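Local coordinates for uncharacterized aldehyde dehydrogenase AldY (Bacillus subtilis, PDB 4DNG), which probably oxidises aldehydes to carboxylates with NAD+ as the electron acceptor and may contribute to protecting cells against stress from ethanol and related compounds, at residues 409-414 with 426-431; 258-263 with 291-296; 20-25 with 210-215; 174-179 with 204-209. All blocks are in the same frame, centred on the assembly; numbering follows the deposited sequence.

Interaction 1: residues 409-414 with 426-431; sequences LSSAVF and LQIDSG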
loop_
_atom_site.group_PDB
_atom_site.type_symbol
_atom_site.label_atom_id
_atom_site.label_comp_id
_atom_site.label_asym_id
_atom_site.label_seq_id
_atom_site.Cartn_x
_atom_site.Cartn_y
_atom_site.Cartn_z
ATOM N N LEU A 409 -13.388 9.763 3.625
ATOM C CA LEU A 409 -13.285 8.396 4.134
ATOM C C LEU A 409 -14.663 7.726 4.182
ATOM O O LEU A 409 -14.864 6.644 3.620
ATOM C CB LEU A 409 -12.634 8.382 5.525
ATOM C CG LEU A 409 -12.721 7.084 6.346
ATOM C CD1 LEU A 409 -11.878 5.952 5.757
ATOM C CD2 LEU A 409 -12.346 7.352 7.797
ATOM N N SER A 410 -15.600 8.380 4.863
ATOM C CA SER A 410 -16.965 7.888 5.002
ATOM C C SER A 410 -17.968 8.986 4.654
ATOM O O SER A 410 -17.690 10.182 4.820
ATOM C CB SER A 410 -17.215 7.380 6.422
ATOM O OG SER A 410 -18.017 6.214 6.411
ATOM N N SER A 411 -19.129 8.571 4.158
ATOM C CA SER A 411 -20.219 9.493 3.865
ATOM C C SER A 411 -21.571 8.882 4.236
ATOM O O SER A 411 -21.703 7.650 4.363
ATOM C CB SER A 411 -20.189 9.862 2.392
ATOM O OG SER A 411 -20.231 8.683 1.612
ATOM N N ALA A 412 -22.569 9.748 4.400
ATOM C CA ALA A 412 -23.941 9.311 4.686
ATOM C C ALA A 412 -24.950 10.052 3.813
ATOM O O ALA A 412 -24.888 11.279 3.664
ATOM C CB ALA A 412 -24.269 9.478 6.172
ATOM N N VAL A 413 -25.865 9.298 3.223
ATOM C CA VAL A 413 -26.909 9.879 2.368
ATOM C C VAL A 413 -28.292 9.453 2.857
ATOM O O VAL A 413 -28.509 8.290 3.236
ATOM C CB VAL A 413 -26.678 9.598 0.852
ATOM C CG1 VAL A 413 -26.466 8.117 0.587
ATOM C CG2 VAL A 413 -27.825 10.135 -0.002
ATOM N N PHE A 414 -29.204 10.424 2.887
ATOM C CA PHE A 414 -30.577 10.195 3.353
ATOM C C PHE A 414 -31.583 10.495 2.269
ATOM O O PHE A 414 -31.736 11.633 1.817
ATOM C CB PHE A 414 -30.882 10.959 4.652
ATOM C CG PHE A 414 -30.381 10.260 5.887
ATOM C CD1 PHE A 414 -29.017 10.223 6.178
ATOM C CD2 PHE A 414 -31.264 9.615 6.747
ATOM C CE1 PHE A 414 -28.541 9.567 7.307
ATOM C CE2 PHE A 414 -30.798 8.959 7.882
ATOM C CZ PHE A 414 -29.435 8.934 8.160
ATOM N N LEU A 426 -22.727 5.486 -5.076
ATOM C CA LEU A 426 -21.726 5.083 -6.050
ATOM C C LEU A 426 -21.010 6.254 -6.732
ATOM O O LEU A 426 -20.080 6.047 -7.504
ATOM C CB LEU A 426 -22.363 4.168 -7.099
ATOM C CG LEU A 426 -22.533 2.721 -6.620
ATOM C CD1 LEU A 426 -23.376 1.896 -7.589
ATOM C CD2 LEU A 426 -21.186 2.057 -6.365
ATOM N N GLN A 427 -21.433 7.476 -6.425
ATOM C CA GLN A 427 -20.925 8.672 -7.090
ATOM C C GLN A 427 -20.036 9.491 -6.188
ATOM O O GLN A 427 -19.538 10.543 -6.588
ATOM C CB GLN A 427 -22.100 9.529 -7.518
ATOM C CG GLN A 427 -21.890 10.307 -8.789
ATOM C CD GLN A 427 -23.205 10.716 -9.364
ATOM O OE1 GLN A 427 -23.364 11.832 -9.845
ATOM N NE2 GLN A 427 -24.178 9.817 -9.290
ATOM N N ILE A 428 -19.866 9.014 -4.959
ATOM C CA ILE A 428 -19.047 9.665 -3.948
ATOM C C ILE A 428 -17.705 8.952 -3.793
ATOM O O ILE A 428 -17.667 7.743 -3.493
ATOM C CB ILE A 428 -19.760 9.662 -2.580
ATOM C CG1 ILE A 428 -21.112 10.366 -2.690
ATOM C CG2 ILE A 428 -18.885 10.296 -1.491
ATOM C CD1 ILE A 428 -21.793 10.617 -1.357
ATOM N N ASP A 429 -16.617 9.705 -3.989
ATOM C CA ASP A 429 -15.254 9.223 -3.715
ATOM C C ASP A 429 -15.045 9.130 -2.228
ATOM O O ASP A 429 -14.690 10.105 -1.558
ATOM C CB ASP A 429 -14.187 10.115 -4.346
ATOM C CG ASP A 429 -13.940 9.782 -5.797
ATOM O OD1 ASP A 429 -14.103 8.600 -6.183
ATOM O OD2 ASP A 429 -13.574 10.705 -6.554
ATOM N N SER A 430 -15.300 7.934 -1.723
ATOM C CA SER A 430 -15.282 7.640 -0.302
ATOM C C SER A 430 -15.323 6.132 -0.234
ATOM O O SER A 430 -15.944 5.487 -1.082
ATOM C CB SER A 430 -16.510 8.250 0.389
ATOM O OG SER A 430 -16.868 7.535 1.559
ATOM N N GLY A 431 -14.647 5.557 0.747
ATOM C CA GLY A 431 -14.627 4.103 0.868
ATOM C C GLY A 431 -16.010 3.597 1.232
ATOM O O GLY A 431 -16.517 2.651 0.613
#

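Interaction 2: residues 258-263 with 291-296; sequences NPFAVL and NRIIVH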
loop_
_atom_site.group_PDB
_atom_site.type_symbol
_atom_site.label_atom_id
_atom_site.label_comp_id
_atom_site.label_asym_id
_atom_site.label_seq_id
_atom_site.Cartn_x
_atom_site.Cartn_y
_atom_site.Cartn_z
ATOM N N ASN A 258 -16.267 14.255 6.838
ATOM C CA ASN A 258 -17.391 13.405 6.416
ATOM C C ASN A 258 -18.708 14.136 6.160
ATOM O O ASN A 258 -19.262 14.787 7.059
ATOM C CB ASN A 258 -17.610 12.263 7.399
ATOM C CG ASN A 258 -16.353 11.458 7.627
ATOM O OD1 ASN A 258 -15.466 11.431 6.778
ATOM N ND2 ASN A 258 -16.268 10.803 8.772
ATOM N N PRO A 259 -19.210 14.031 4.924
ATOM C CA PRO A 259 -20.444 14.717 4.594
ATOM C C PRO A 259 -21.659 13.886 4.998
ATOM O O PRO A 259 -21.650 12.657 4.910
ATOM C CB PRO A 259 -20.363 14.852 3.079
ATOM C CG PRO A 259 -19.590 13.634 2.640
ATOM C CD PRO A 259 -18.673 13.262 3.779
ATOM N N PHE A 260 -22.688 14.590 5.436
ATOM C CA PHE A 260 -23.982 14.039 5.736
ATOM C C PHE A 260 -24.874 14.728 4.717
ATOM O O PHE A 260 -25.064 15.948 4.777
ATOM C CB PHE A 260 -24.352 14.487 7.152
ATOM C CG PHE A 260 -25.494 13.743 7.776
ATOM C CD1 PHE A 260 -25.286 12.518 8.407
ATOM C CD2 PHE A 260 -26.765 14.300 7.801
ATOM C CE1 PHE A 260 -26.334 11.833 9.005
ATOM C CE2 PHE A 260 -27.820 13.626 8.411
ATOM C CZ PHE A 260 -27.602 12.393 9.013
ATOM N N ALA A 261 -25.370 13.973 3.741
ATOM C CA ALA A 261 -26.284 14.550 2.748
ATOM C C ALA A 261 -27.719 14.122 2.997
ATOM O O ALA A 261 -27.991 12.941 3.186
ATOM C CB ALA A 261 -25.860 14.218 1.320
ATOM N N VAL A 262 -28.622 15.101 2.972
ATOM C CA VAL A 262 -30.040 14.918 3.268
ATOM C C VAL A 262 -30.847 15.384 2.059
ATOM O O VAL A 262 -31.064 16.587 1.850
ATOM C CB VAL A 262 -30.445 15.710 4.537
ATOM C CG1 VAL A 262 -31.961 15.708 4.736
ATOM C CG2 VAL A 262 -29.735 15.161 5.762
ATOM N N LEU A 263 -31.288 14.416 1.263
ATOM C CA LEU A 263 -31.853 14.698 -0.046
ATOM C C LEU A 263 -33.331 15.063 0.048
ATOM O O LEU A 263 -33.957 14.870 1.095
ATOM C CB LEU A 263 -31.637 13.503 -0.986
ATOM C CG LEU A 263 -30.250 12.855 -1.140
ATOM C CD1 LEU A 263 -30.237 11.974 -2.384
ATOM C CD2 LEU A 263 -29.121 13.872 -1.203
ATOM N N ASN A 291 -18.915 16.511 9.915
ATOM C CA ASN A 291 -18.315 17.841 9.972
ATOM C C ASN A 291 -19.285 18.878 9.459
ATOM O O ASN A 291 -19.574 19.880 10.123
ATOM C CB ASN A 291 -17.016 17.881 9.158
ATOM C CG ASN A 291 -15.908 17.048 9.782
ATOM O OD1 ASN A 291 -15.015 17.580 10.444
ATOM N ND2 ASN A 291 -15.967 15.734 9.586
ATOM N N ARG A 292 -19.792 18.605 8.266
ATOM C CA ARG A 292 -20.755 19.455 7.628
ATOM C C ARG A 292 -21.958 18.633 7.154
ATOM O O ARG A 292 -21.838 17.454 6.777
ATOM C CB ARG A 292 -20.099 20.232 6.481
ATOM C CG ARG A 292 -19.767 19.404 5.261
ATOM C CD ARG A 292 -18.622 20.001 4.446
ATOM N NE ARG A 292 -17.847 18.925 3.825
ATOM C CZ ARG A 292 -18.133 18.355 2.659
ATOM N NH1 ARG A 292 -17.378 17.366 2.213
ATOM N NH2 ARG A 292 -19.159 18.771 1.931
ATOM N N ILE A 293 -23.117 19.285 7.196
ATOM C CA ILE A 293 -24.387 18.650 6.941
ATOM C C ILE A 293 -24.983 19.395 5.760
ATOM O O ILE A 293 -25.147 20.617 5.789
ATOM C CB ILE A 293 -25.319 18.712 8.175
ATOM C CG1 ILE A 293 -24.719 17.922 9.344
ATOM C CG2 ILE A 293 -26.700 18.169 7.840
ATOM C CD1 ILE A 293 -25.292 18.278 10.705
ATOM N N ILE A 294 -25.271 18.635 4.710
ATOM C CA ILE A 294 -25.738 19.185 3.460
ATOM C C ILE A 294 -27.194 18.777 3.315
ATOM O O ILE A 294 -27.526 17.592 3.387
ATOM C CB ILE A 294 -24.897 18.649 2.288
ATOM C CG1 ILE A 294 -23.401 18.848 2.586
ATOM C CG2 ILE A 294 -25.314 19.312 0.986
ATOM C CD1 ILE A 294 -22.486 17.852 1.910
ATOM N N VAL A 295 -28.059 19.769 3.141
ATOM C CA VAL A 295 -29.484 19.539 3.126
ATOM C C VAL A 295 -30.129 20.247 1.935
ATOM O O VAL A 295 -29.984 21.470 1.778
ATOM C CB VAL A 295 -30.139 20.005 4.438
ATOM C CG1 VAL A 295 -31.629 19.702 4.426
ATOM C CG2 VAL A 295 -29.484 19.326 5.632
ATOM N N HIS A 296 -30.829 19.459 1.113
ATOM C CA HIS A 296 -31.630 19.947 -0.028
ATOM C C HIS A 296 -32.551 21.065 0.365
ATOM O O HIS A 296 -33.022 21.110 1.513
ATOM C CB HIS A 296 -32.450 18.804 -0.631
ATOM C CG HIS A 296 -33.112 19.150 -1.943
ATOM N ND1 HIS A 296 -34.346 19.699 -2.017
ATOM C CD2 HIS A 296 -32.669 19.004 -3.259
ATOM C CE1 HIS A 296 -34.672 19.896 -3.307
ATOM N NE2 HIS A 296 -33.646 19.471 -4.065
#

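Interaction 3: residues 20-25 with 210-215; sequences SGRTED and DVKEIG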
loop_
_atom_site.group_PDB
_atom_site.type_symbol
_atom_site.label_atom_id
_atom_site.label_comp_id
_atom_site.label_asym_id
_atom_site.label_seq_id
_atom_site.Cartn_x
_atom_site.Cartn_y
_atom_site.Cartn_z
ATOM N N SER A 20 13.364 7.952 31.068
ATOM C CA SER A 20 13.763 9.227 30.471
ATOM C C SER A 20 13.937 10.332 31.494
ATOM O O SER A 20 14.473 11.391 31.173
ATOM C CB SER A 20 12.714 9.674 29.459
ATOM O OG SER A 20 11.741 10.518 30.064
ATOM N N GLY A 21 13.454 10.093 32.708
ATOM C CA GLY A 21 13.452 11.092 33.765
ATOM C C GLY A 21 12.163 11.893 33.812
ATOM O O GLY A 21 11.766 12.381 34.864
ATOM N N ARG A 22 11.502 12.014 32.669
ATOM C CA ARG A 22 10.359 12.914 32.521
ATOM C C ARG A 22 9.077 12.175 32.851
ATOM O O ARG A 22 9.001 10.949 32.722
ATOM C CB ARG A 22 10.283 13.484 31.084
ATOM C CG ARG A 22 11.303 14.579 30.755
ATOM C CD ARG A 22 10.814 15.498 29.620
ATOM N NE ARG A 22 10.642 14.708 28.422
ATOM C CZ ARG A 22 9.532 14.599 27.714
ATOM N NH1 ARG A 22 8.448 15.321 28.002
ATOM N NH2 ARG A 22 9.544 13.783 26.668
ATOM N N THR A 23 8.065 12.918 33.281
ATOM C CA THR A 23 6.778 12.316 33.587
ATOM C C THR A 23 5.657 13.233 33.137
ATOM O O THR A 23 5.864 14.426 32.926
ATOM C CB THR A 23 6.586 12.087 35.080
ATOM O OG1 THR A 23 6.442 13.356 35.705
ATOM C CG2 THR A 23 7.777 11.353 35.700
ATOM N N GLU A 24 4.468 12.663 32.989
ATOM C CA GLU A 24 3.300 13.424 32.633
ATOM C C GLU A 24 2.113 12.968 33.439
ATOM O O GLU A 24 1.856 11.768 33.576
ATOM C CB GLU A 24 2.982 13.242 31.162
ATOM C CG GLU A 24 1.734 13.995 30.746
ATOM C CD GLU A 24 1.834 14.573 29.358
ATOM O OE1 GLU A 24 2.929 14.505 28.755
ATOM O OE2 GLU A 24 0.817 15.110 28.871
ATOM N N ASP A 25 1.382 13.942 33.963
ATOM C CA ASP A 25 0.144 13.670 34.641
ATOM C C ASP A 25 -0.967 13.428 33.626
ATOM O O ASP A 25 -1.213 14.270 32.730
ATOM C CB ASP A 25 -0.192 14.841 35.558
ATOM C CG ASP A 25 0.813 15.007 36.678
ATOM O OD1 ASP A 25 1.664 14.103 36.869
ATOM O OD2 ASP A 25 0.759 16.047 37.364
ATOM N N ASP A 210 6.308 9.970 24.675
ATOM C CA ASP A 210 5.826 11.073 23.859
ATOM C C ASP A 210 6.821 11.320 22.745
ATOM O O ASP A 210 7.914 10.742 22.716
ATOM C CB ASP A 210 5.508 12.334 24.708
ATOM C CG ASP A 210 6.751 12.998 25.302
ATOM O OD1 ASP A 210 7.856 12.436 25.166
ATOM O OD2 ASP A 210 6.632 14.096 25.907
ATOM N N VAL A 211 6.421 12.134 21.791
ATOM C CA VAL A 211 7.272 12.384 20.646
ATOM C C VAL A 211 8.538 13.131 21.070
ATOM O O VAL A 211 9.618 12.945 20.499
ATOM C CB VAL A 211 6.470 13.047 19.525
ATOM C CG1 VAL A 211 7.389 13.592 18.469
ATOM C CG2 VAL A 211 5.491 12.014 18.933
ATOM N N LYS A 212 8.417 13.923 22.127
ATOM C CA LYS A 212 9.574 14.578 22.707
ATOM C C LYS A 212 10.680 13.547 23.071
ATOM O O LYS A 212 11.865 13.816 22.921
ATOM C CB LYS A 212 9.154 15.386 23.918
ATOM C CG LYS A 212 8.406 16.650 23.546
ATOM C CD LYS A 212 7.879 17.363 24.774
ATOM C CE LYS A 212 7.315 18.729 24.415
ATOM N NZ LYS A 212 6.860 19.493 25.619
ATOM N N GLU A 213 10.292 12.370 23.546
ATOM C CA GLU A 213 11.267 11.314 23.773
ATOM C C GLU A 213 11.682 10.636 22.471
ATOM O O GLU A 213 12.850 10.392 22.238
ATOM C CB GLU A 213 10.749 10.279 24.766
ATOM C CG GLU A 213 10.861 10.702 26.221
ATOM C CD GLU A 213 12.239 11.213 26.609
ATOM O OE1 GLU A 213 13.221 10.477 26.395
ATOM O OE2 GLU A 213 12.336 12.342 27.152
ATOM N N ILE A 214 10.723 10.400 21.598
ATOM C CA ILE A 214 10.860 9.348 20.626
ATOM C C ILE A 214 11.020 9.814 19.190
ATOM O O ILE A 214 11.415 9.050 18.332
ATOM C CB ILE A 214 9.748 8.313 20.926
ATOM C CG1 ILE A 214 10.406 7.103 21.594
ATOM C CG2 ILE A 214 8.748 8.053 19.778
ATOM C CD1 ILE A 214 9.459 6.255 22.403
ATOM N N GLY A 215 10.783 11.093 18.938
ATOM C CA GLY A 215 10.890 11.610 17.585
ATOM C C GLY A 215 10.145 10.639 16.697
ATOM O O GLY A 215 9.075 10.155 17.078
#

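Interaction 4: residues 174-179 with 204-209; sequences VVHKPD and LNVMLT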
loop_
_atom_site.group_PDB
_atom_site.type_symbol
_atom_site.label_atom_id
_atom_site.label_comp_id
_atom_site.label_asym_id
_atom_site.label_seq_id
_atom_site.Cartn_x
_atom_site.Cartn_y
_atom_site.Cartn_z
ATOM N N VAL A 174 3.514 -6.678 18.007
ATOM C CA VAL A 174 2.996 -5.305 17.961
ATOM C C VAL A 174 3.750 -4.443 18.951
ATOM O O VAL A 174 3.884 -4.788 20.134
ATOM C CB VAL A 174 1.481 -5.260 18.319
ATOM C CG1 VAL A 174 0.887 -3.843 18.221
ATOM C CG2 VAL A 174 0.698 -6.216 17.434
ATOM N N VAL A 175 4.243 -3.315 18.461
ATOM C CA VAL A 175 4.664 -2.253 19.333
ATOM C C VAL A 175 3.681 -1.108 19.181
ATOM O O VAL A 175 3.496 -0.564 18.073
ATOM C CB VAL A 175 6.069 -1.807 18.991
ATOM C CG1 VAL A 175 6.452 -0.560 19.800
ATOM C CG2 VAL A 175 7.017 -2.968 19.217
ATOM N N HIS A 176 3.050 -0.756 20.301
ATOM C CA HIS A 176 1.891 0.140 20.296
ATOM C C HIS A 176 2.105 1.364 21.145
ATOM O O HIS A 176 2.560 1.252 22.301
ATOM C CB HIS A 176 0.682 -0.611 20.808
ATOM C CG HIS A 176 -0.577 0.200 20.775
ATOM N ND1 HIS A 176 -1.055 0.742 19.639
ATOM C CD2 HIS A 176 -1.460 0.562 21.786
ATOM C CE1 HIS A 176 -2.165 1.433 19.909
ATOM N NE2 HIS A 176 -2.417 1.311 21.223
ATOM N N LYS A 177 1.778 2.534 20.580
ATOM C CA LYS A 177 1.928 3.816 21.265
ATOM C C LYS A 177 0.660 4.672 21.265
ATOM O O LYS A 177 0.317 5.265 20.236
ATOM C CB LYS A 177 3.072 4.642 20.676
ATOM C CG LYS A 177 3.321 5.921 21.477
ATOM C CD LYS A 177 4.003 6.987 20.639
ATOM C CE LYS A 177 3.958 8.333 21.347
ATOM N NZ LYS A 177 2.566 8.869 21.389
ATOM N N PRO A 178 -0.039 4.745 22.420
ATOM C CA PRO A 178 -1.224 5.591 22.506
ATOM C C PRO A 178 -0.796 6.999 22.755
ATOM O O PRO A 178 0.351 7.246 23.046
ATOM C CB PRO A 178 -1.947 5.068 23.766
ATOM C CG PRO A 178 -0.873 4.456 24.609
ATOM C CD PRO A 178 0.111 3.879 23.614
ATOM N N ASP A 179 -1.712 7.935 22.630
ATOM C CA ASP A 179 -1.430 9.263 23.077
ATOM C C ASP A 179 -1.298 9.115 24.591
ATOM O O ASP A 179 -2.192 8.543 25.258
ATOM C CB ASP A 179 -2.604 10.179 22.706
ATOM C CG ASP A 179 -2.362 11.615 23.068
ATOM O OD1 ASP A 179 -2.618 12.474 22.213
ATOM O OD2 ASP A 179 -1.912 11.904 24.196
ATOM N N LEU A 204 2.740 -8.359 22.455
ATOM C CA LEU A 204 2.135 -7.025 22.582
ATOM C C LEU A 204 2.944 -6.099 23.483
ATOM O O LEU A 204 3.032 -6.312 24.690
ATOM C CB LEU A 204 0.711 -7.097 23.126
ATOM C CG LEU A 204 0.085 -5.713 23.343
ATOM C CD1 LEU A 204 0.132 -4.912 22.043
ATOM C CD2 LEU A 204 -1.342 -5.787 23.883
ATOM N N ASN A 205 3.493 -5.042 22.903
ATOM C CA ASN A 205 4.230 -4.080 23.678
ATOM C C ASN A 205 3.543 -2.725 23.629
ATOM O O ASN A 205 3.220 -2.236 22.543
ATOM C CB ASN A 205 5.661 -4.018 23.158
ATOM C CG ASN A 205 6.349 -5.374 23.212
ATOM O OD1 ASN A 205 6.851 -5.790 24.260
ATOM N ND2 ASN A 205 6.342 -6.088 22.090
ATOM N N VAL A 206 3.287 -2.144 24.804
ATOM C CA VAL A 206 2.615 -0.856 24.891
ATOM C C VAL A 206 3.535 0.203 25.489
ATOM O O VAL A 206 3.930 0.116 26.652
ATOM C CB VAL A 206 1.303 -0.926 25.706
ATOM C CG1 VAL A 206 0.736 0.470 25.895
ATOM C CG2 VAL A 206 0.271 -1.836 25.038
ATOM N N MET A 207 3.846 1.212 24.680
ATOM C CA MET A 207 4.779 2.270 25.021
ATOM C C MET A 207 4.102 3.503 25.575
ATOM O O MET A 207 3.247 4.109 24.916
ATOM C CB MET A 207 5.527 2.683 23.765
ATOM C CG MET A 207 6.194 1.484 23.109
ATOM S SD MET A 207 7.496 0.863 24.197
ATOM C CE MET A 207 7.475 -0.816 23.610
ATOM N N LEU A 208 4.481 3.867 26.793
ATOM C CA LEU A 208 4.037 5.119 27.389
ATOM C C LEU A 208 5.156 6.125 27.240
ATOM O O LEU A 208 6.195 6.027 27.881
ATOM C CB LEU A 208 3.651 4.920 28.855
ATOM C CG LEU A 208 2.159 4.685 29.062
ATOM C CD1 LEU A 208 1.667 3.508 28.243
ATOM C CD2 LEU A 208 1.846 4.478 30.541
ATOM N N THR A 209 4.958 7.069 26.350
ATOM C CA THR A 209 6.010 7.972 25.995
ATOM C C THR A 209 5.441 9.140 25.238
ATOM O O THR A 209 4.230 9.316 25.181
ATOM C CB THR A 209 7.098 7.248 25.182
ATOM O OG1 THR A 209 8.154 8.168 24.884
ATOM C CG2 THR A 209 6.506 6.676 23.896
#

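Interaction 1: residues 409-414 with 426-431
The carbonyl oxygen of Leu409 is approached by two groups from the turn that leads into the next strand. Gly431 N reaches Leu409 O at 3.1 Å, but the bond is bent, with 126° at the hydrogen, and is weak. Ser430 OG lies 3.0 Å from Leu409 O, a weak contact at best. The Ser430 hydroxyl gets there because OG stands anti to its own backbone N (chi1 153°), which swings it toward the start of strand 410-414.

Two residues on from Leu409, in strand 410-414, the Ser411 side chain faces the same turn. Its OG, 3.6 Å from Ser430 OG, has its main partner in Thr433 OG1 on strand 432-435. Two methyls of Ile428 close in on this serine, CG2 at 3.7 Å and CD1 at 3.9 Å from Ser411 OG. Ile428 also packs on Ile399 and Asn403 of helix 395-403. On the outward side of the turn, Asp429 forms a salt bridge to Arg225 of the second subunit.

The side chain of Leu409 comes within about 4 Å of that of Glu253, a predicted active-site residue. One weak backbone bond, an unsettled hydroxyl contact and a few methyl contacts imply a modest direct join between the two segments; the stronger polar partners, Thr433 for Ser411 and the second subunit for Asp429, lie outside it.

Interaction 2: residues 258-263 with 291-296
Pro259 CB fits into the corner formed by the tip of Ile294 and the guanidinium of Arg292. Ile294 CD1 touches it at 3.9 Å; the same methylene sits over one guanidinium face, offset toward the rim, with Arg292 NH1 4.0 Å from Pro259 CB. The arginine is held there by polar partners beyond the pair, NH2 to Met401 O and NE to Asn257 OD1.

The other face of the sheet is built from bumps set shoulder to shoulder. Phe260 and Ile293 run side by side, Ile293 CG2 approaching the ring obliquely, 3.9 Å from Phe260 CD2. Next along, Val262 and Val295 hold the same rotamer, each with CG1 anti to the backbone N, and Val295 CG2 settles 3.9 Å from Val262 CB. Phe303 of helix 297-313 lies across this ridge, touching Val262, Ile293 and Val295.

Backbone bonds keep the bumps in step: Ile294 N to Phe260 O is 2.7 Å and nearly straight (174°), and Val262 N to Ile294 O is 2.8 Å. The chain between the strands carries helix 268-281 and, in a short part that is not modelled, the predicted active-site Cys287. The pair thus forms a parallel beta-alpha-beta crossover in the catalytic domain of the aldehyde dehydrogenase fold.

Interaction 3: residues 20-25 with 210-215
Arg22 meets two carboxylates with one guanidinium, taking Asp210 end-on and Glu213 side-on. Toward Asp210, NH2 lies 2.6 Å from OD1, using that oxygen's syn lone pair, and NH1 lies 3.0 Å from OD2; guanidinium and carboxylate are nearly coplanar, 23° apart. Toward Glu213, both NE and NH2 of Arg22 converge on the single oxygen OE2, each at 3.2 Å, through its anti lone pair. NH2 therefore serves both acids, and four in-plane bonds fix the rotation of the guanidinium. The Lys212 side chain crosses that of Arg22 at about a right angle, its CB 3.2 Å from Arg22 NH2.

The next shell sets these groups in place. Asp210 OD1 also accepts from Glu213 N at 2.9 Å, a donor that approaches from above the carboxylate plane, so the acid is braced by its own helix. Glu213 folds back at chi2 (-50°), which turns CD toward Ser20, whose CB sits 3.2 Å from Glu213 OE1. Ser20 OG in turn accepts from Arg22 N at 3.0 Å, an ST turn that shapes the loop from which the arginine departs. Further out, backbone bonds to Leu40 and Ala38 tie the loop and strand 23-27 to strand 34-39 and the loop behind it.

Asp210 is the N-cap of the short helix 211-214. The positive helix start and the arginine would both be expected to stabilise its negative charge. The whole is a surface salt-bridge network built on a helix N-cap, linking the start of the 23-27/34-39 hairpin to the helix that follows a beta-alpha-beta unit, away from the annotated sites.

Interaction 4: residues 174-179 with 204-209
Val174 and Leu204 lie side by side on one face of the sheet, Leu204 CD1 resting 4.0 Å from Val174 CB and equally near CG1. Farther along the same face Val206 CG1 meets the ring of Pro178, just past the end of strand 174-177, at CD, 4.1 Å away, the two side chains crossing at about a right angle. Toward the other face, where Val175 points, Met207 CG lies 3.9 Å from Val175 CG1; a bend at chi2 (-66°) turns SD back along the strand, and CE also nears Val175 CG1. Helix 43-60 packs on Val175 and Met207, while Ala191 and Phe194 of helix 183-196 pack on Val206 and Leu204.

Between these layers the parallel backbones are stitched by short bonds. His176 N gives to Asn205 O at 2.7 Å, and Met207 N to His176 O, also 2.7 Å and almost straight at 176°. Val174 O takes Asn205 N at 2.8 Å, plus a weak bond from the same residue's ND2 at 3.4 Å. That amide has stronger partners outside the pair, Gly202 O for ND2 and Asn12 N for OD1. The buried His176 ring is likewise satisfied from outside, by Ser149 at ND1 and by Ser160 and Gly186 at NE2.

At the rim Lys177 runs across Thr209, its CE 4.0 Å from Thr209 CG2, and NZ curls back to the carbonyl of Pro178. With helix 183-196 joining the strands, this is a beta-alpha-beta unit of the Rossmann-like NAD-binding domain expected of aldehyde dehydrogenases.

How the interactions relate
The four contacts form two groups on opposite sides of the chain's centre. Interactions 1 and 2 share one sheet: strands 410-414 and 258-262 are neighbours, with Ala412 O 2.7 Å from Ala261 N in a probable hydrogen bond. Interactions 3 and 4 meet where strand 204-206 runs on into helix 211-214, Ile214 CD1 packing on Thr209 CG2. Interactions 2 and 4 are the buried ones, parallel strand pairs with sound backbone bonds and apolar faces, one in each of the two large mixed sheets. Interaction 1 is partly buried and relies on weak bonds beside the subunit interface. Interaction 3, at the surface, replaces apolar packing with charge.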